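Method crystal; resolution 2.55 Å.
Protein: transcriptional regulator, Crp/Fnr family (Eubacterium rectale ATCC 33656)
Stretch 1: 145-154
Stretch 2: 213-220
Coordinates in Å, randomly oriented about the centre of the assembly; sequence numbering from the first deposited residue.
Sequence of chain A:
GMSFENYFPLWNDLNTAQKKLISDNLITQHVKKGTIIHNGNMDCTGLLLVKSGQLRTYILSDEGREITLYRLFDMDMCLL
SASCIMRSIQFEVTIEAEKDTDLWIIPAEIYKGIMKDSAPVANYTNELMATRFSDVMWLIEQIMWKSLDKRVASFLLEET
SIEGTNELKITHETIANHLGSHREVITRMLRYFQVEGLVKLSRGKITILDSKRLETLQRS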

# COMPACT_ATOMS: atom_id res chain seq x y z
N TRP A 145 10.31 -3.89 -9.29
CA TRP A 145 11.72 -3.73 -9.64
C TRP A 145 12.59 -5.00 -9.55
O TRP A 145 13.60 -5.08 -10.26
CB TRP A 145 12.35 -2.56 -8.85
CG TRP A 145 11.49 -1.26 -8.76
CD1 TRP A 145 11.32 -0.48 -7.64
CD2 TRP A 145 10.66 -0.67 -9.79
NE1 TRP A 145 10.47 0.58 -7.92
CE2 TRP A 145 10.04 0.48 -9.22
CE3 TRP A 145 10.37 -1.00 -11.13
CZ2 TRP A 145 9.17 1.32 -9.95
CZ3 TRP A 145 9.50 -0.16 -11.86
CH2 TRP A 145 8.91 0.98 -11.26
N LYS A 146 12.21 -5.98 -8.73
CA LYS A 146 13.00 -7.22 -8.59
C LYS A 146 12.36 -8.46 -9.24
O LYS A 146 11.20 -8.77 -9.00
CB LYS A 146 13.36 -7.44 -7.11
CG LYS A 146 14.41 -6.39 -6.63
CD LYS A 146 14.88 -6.58 -5.19
CE LYS A 146 16.13 -5.74 -4.88
NZ LYS A 146 17.37 -6.19 -5.63
N SER A 147 13.13 -9.13 -10.10
CA SER A 147 12.71 -10.37 -10.79
C SER A 147 12.50 -11.54 -9.81
O SER A 147 13.01 -11.52 -8.69
CB SER A 147 13.73 -10.76 -11.87
OG SER A 147 15.04 -10.76 -11.34
N LEU A 148 11.77 -12.56 -10.26
CA LEU A 148 11.33 -13.69 -9.42
C LEU A 148 12.47 -14.46 -8.75
O LEU A 148 12.34 -14.83 -7.58
CB LEU A 148 10.38 -14.63 -10.18
CG LEU A 148 9.62 -15.71 -9.38
CD1 LEU A 148 8.73 -15.13 -8.27
CD2 LEU A 148 8.77 -16.54 -10.33
N ASP A 149 13.57 -14.69 -9.47
CA ASP A 149 14.76 -15.34 -8.90
C ASP A 149 15.28 -14.57 -7.67
O ASP A 149 15.62 -15.19 -6.65
CB ASP A 149 15.90 -15.55 -9.95
CG ASP A 149 16.41 -14.24 -10.59
OD1 ASP A 149 15.62 -13.29 -10.75
OD2 ASP A 149 17.60 -14.19 -10.96
N LYS A 150 15.30 -13.24 -7.75
CA LYS A 150 15.75 -12.40 -6.63
C LYS A 150 14.80 -12.43 -5.44
O LYS A 150 15.24 -12.46 -4.29
CB LYS A 150 16.00 -10.96 -7.10
CG LYS A 150 17.12 -10.87 -8.11
CD LYS A 150 17.63 -9.46 -8.33
CE LYS A 150 17.08 -8.80 -9.56
NZ LYS A 150 17.73 -9.30 -10.83
N ARG A 151 13.50 -12.48 -5.73
CA ARG A 151 12.46 -12.52 -4.70
C ARG A 151 12.41 -13.87 -3.98
O ARG A 151 12.17 -13.90 -2.78
CB ARG A 151 11.10 -12.13 -5.30
CG ARG A 151 11.11 -10.70 -5.83
CD ARG A 151 9.83 -10.26 -6.47
NE ARG A 151 8.72 -10.30 -5.52
CZ ARG A 151 7.56 -10.95 -5.66
NH1 ARG A 151 7.21 -11.59 -6.78
NH2 ARG A 151 6.69 -10.88 -4.65
N VAL A 152 12.62 -14.96 -4.72
CA VAL A 152 12.72 -16.31 -4.14
C VAL A 152 13.97 -16.34 -3.24
O VAL A 152 13.87 -16.77 -2.09
CB VAL A 152 12.75 -17.45 -5.22
CG1 VAL A 152 13.00 -18.83 -4.58
CG2 VAL A 152 11.45 -17.47 -6.02
N ALA A 153 15.11 -15.87 -3.76
CA ALA A 153 16.36 -15.74 -3.00
C ALA A 153 16.14 -14.94 -1.70
O ALA A 153 16.60 -15.33 -0.62
CB ALA A 153 17.42 -15.06 -3.84
N SER A 154 15.42 -13.83 -1.82
CA SER A 154 15.10 -12.97 -0.68
C SER A 154 14.21 -13.67 0.37
O SER A 154 14.42 -13.50 1.57
CB SER A 154 14.40 -11.70 -1.17
OG SER A 154 14.21 -10.79 -0.11
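Stretch 2 (213-220) RLETLQRS

The last helix of the chain packs obliquely across the start of another helix in a small, close contact, in which an alanine provides the apolar centre and two side-chain hydrogen bonds join the stretches. It illustrates a general rule of helix packing: a small residue facing the partner lets its side chain rest against the partner's backbone, and longer side chains reach past it to the partner's polar groups.

Stretch 2 is helical from R213 to R219, with S220 ending the chain in a free carboxylate. In stretch 1 the helix runs from L148 to S154 and onward, preceded by K146, which leaves helical geometry, and by S147 at the N-cap position. The N-to-C directions of the two helices make an angle of 130°, with a signed crossing angle of -130°, so stretch 2 runs roughly against stretch 1 but well short of antiparallel. The axes approach to 7.7 Å. Opposed direction sets the register: the CA atoms of A153 and L214 lie 5.3 Å apart, whereas those of K150 and Q218, one turn earlier in stretch 1 and one turn later in stretch 2, are only 4.6 Å apart.

A153 points its CB toward stretch 2, and a methyl group is short enough to rest almost on the opposing backbone. A153 CB lies 3.6 Å from L214 O and 3.7 Å from L217 CB; L214 CD2 follows at 4.1 Å from A153 CB. L217, also directed toward its partner, touches D149 as well: its CD2 methyl lies 3.4 Å from the carboxylate oxygen D149 OD2.

Q218 shows that a residue can have the largest area covered by the other stretch while its CA-to-CB bond points away. Its backbone lies over K150, with K150 O 3.9 Å from Q218 CA, and its extended side chain (chi1 and chi2 both t) brings the amide to S154, where Q218 NE2 donates a hydrogen bond to S154 OG at 3.2 Å and a nearly straight 165°.

At the chain terminus lysines take over. The carbonyls of a helix's last turn lack the usual backbone partners, and K146 meets one of them: its NZ donates a hydrogen bond to Q218 O at 2.7 Å, and K146 NZ is also 2.8 Å from S220 O. K150 lays its aliphatic portion alongside, with K150 CD 3.1 Å from both L217 O and S220 O, while K150 NZ turns back to S147 OG, to which it donates a hydrogen bond of 3.1 Å.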

# COMPACT_ATOMS: atom_id res chain seq x y z
N ARG A 213 25.83 -16.55 -1.51
CA ARG A 213 25.40 -16.38 -2.93
C ARG A 213 23.93 -16.02 -3.12
O ARG A 213 23.61 -15.29 -4.05
CB ARG A 213 25.72 -17.60 -3.78
CG ARG A 213 27.17 -17.75 -4.14
CD ARG A 213 27.39 -19.05 -4.87
NE ARG A 213 26.69 -19.12 -6.16
CZ ARG A 213 26.62 -20.21 -6.93
NH1 ARG A 213 27.20 -21.35 -6.57
NH2 ARG A 213 25.96 -20.14 -8.08
N LEU A 214 23.04 -16.57 -2.28
CA LEU A 214 21.61 -16.20 -2.33
C LEU A 214 21.44 -14.72 -1.99
O LEU A 214 20.61 -14.04 -2.60
CB LEU A 214 20.73 -17.03 -1.37
CG LEU A 214 20.37 -18.45 -1.77
CD1 LEU A 214 19.62 -19.10 -0.63
CD2 LEU A 214 19.52 -18.49 -3.04
N GLU A 215 22.23 -14.22 -1.03
CA GLU A 215 22.20 -12.81 -0.67
C GLU A 215 22.67 -11.90 -1.81
O GLU A 215 22.13 -10.82 -1.97
CB GLU A 215 22.96 -12.52 0.63
CG GLU A 215 22.75 -11.08 1.10
CD GLU A 215 22.91 -10.91 2.59
OE1 GLU A 215 23.95 -11.34 3.12
OE2 GLU A 215 21.99 -10.32 3.21
N THR A 216 23.63 -12.35 -2.62
CA THR A 216 24.06 -11.56 -3.79
C THR A 216 22.98 -11.53 -4.92
O THR A 216 22.96 -10.57 -5.68
CB THR A 216 25.49 -11.93 -4.29
OG1 THR A 216 25.55 -13.31 -4.65
CG2 THR A 216 26.51 -11.65 -3.19
N LEU A 217 22.10 -12.55 -5.00
CA LEU A 217 20.92 -12.49 -5.92
C LEU A 217 19.95 -11.43 -5.43
O LEU A 217 19.61 -10.53 -6.18
CB LEU A 217 20.14 -13.81 -6.04
CG LEU A 217 20.37 -14.71 -7.24
CD1 LEU A 217 19.53 -15.97 -7.08
CD2 LEU A 217 19.98 -13.96 -8.52
N GLN A 218 19.51 -11.56 -4.17
CA GLN A 218 18.61 -10.60 -3.49
C GLN A 218 19.02 -9.14 -3.74
O GLN A 218 18.20 -8.30 -4.10
CB GLN A 218 18.64 -10.89 -1.97
CG GLN A 218 17.82 -9.95 -1.06
CD GLN A 218 18.11 -10.19 0.42
OE1 GLN A 218 19.27 -10.22 0.85
NE2 GLN A 218 17.04 -10.34 1.21
N ARG A 219 20.32 -8.88 -3.58
CA ARG A 219 20.91 -7.56 -3.73
C ARG A 219 21.05 -7.12 -5.19
O ARG A 219 20.99 -5.92 -5.45
CB ARG A 219 22.28 -7.50 -3.06
CG ARG A 219 22.28 -7.81 -1.56
CD ARG A 219 21.95 -6.65 -0.69
NE ARG A 219 21.82 -7.09 0.70
CZ ARG A 219 21.69 -6.29 1.76
NH1 ARG A 219 21.70 -4.96 1.64
NH2 ARG A 219 21.56 -6.84 2.98
N SER A 220 21.25 -8.06 -6.14
CA SER A 220 21.39 -7.74 -7.59
C SER A 220 20.26 -6.88 -8.19
O SER A 220 19.13 -6.77 -7.69
CB SER A 220 21.53 -9.01 -8.44
OG SER A 220 22.72 -9.70 -8.17
OXT SER A 220 20.50 -6.24 -9.22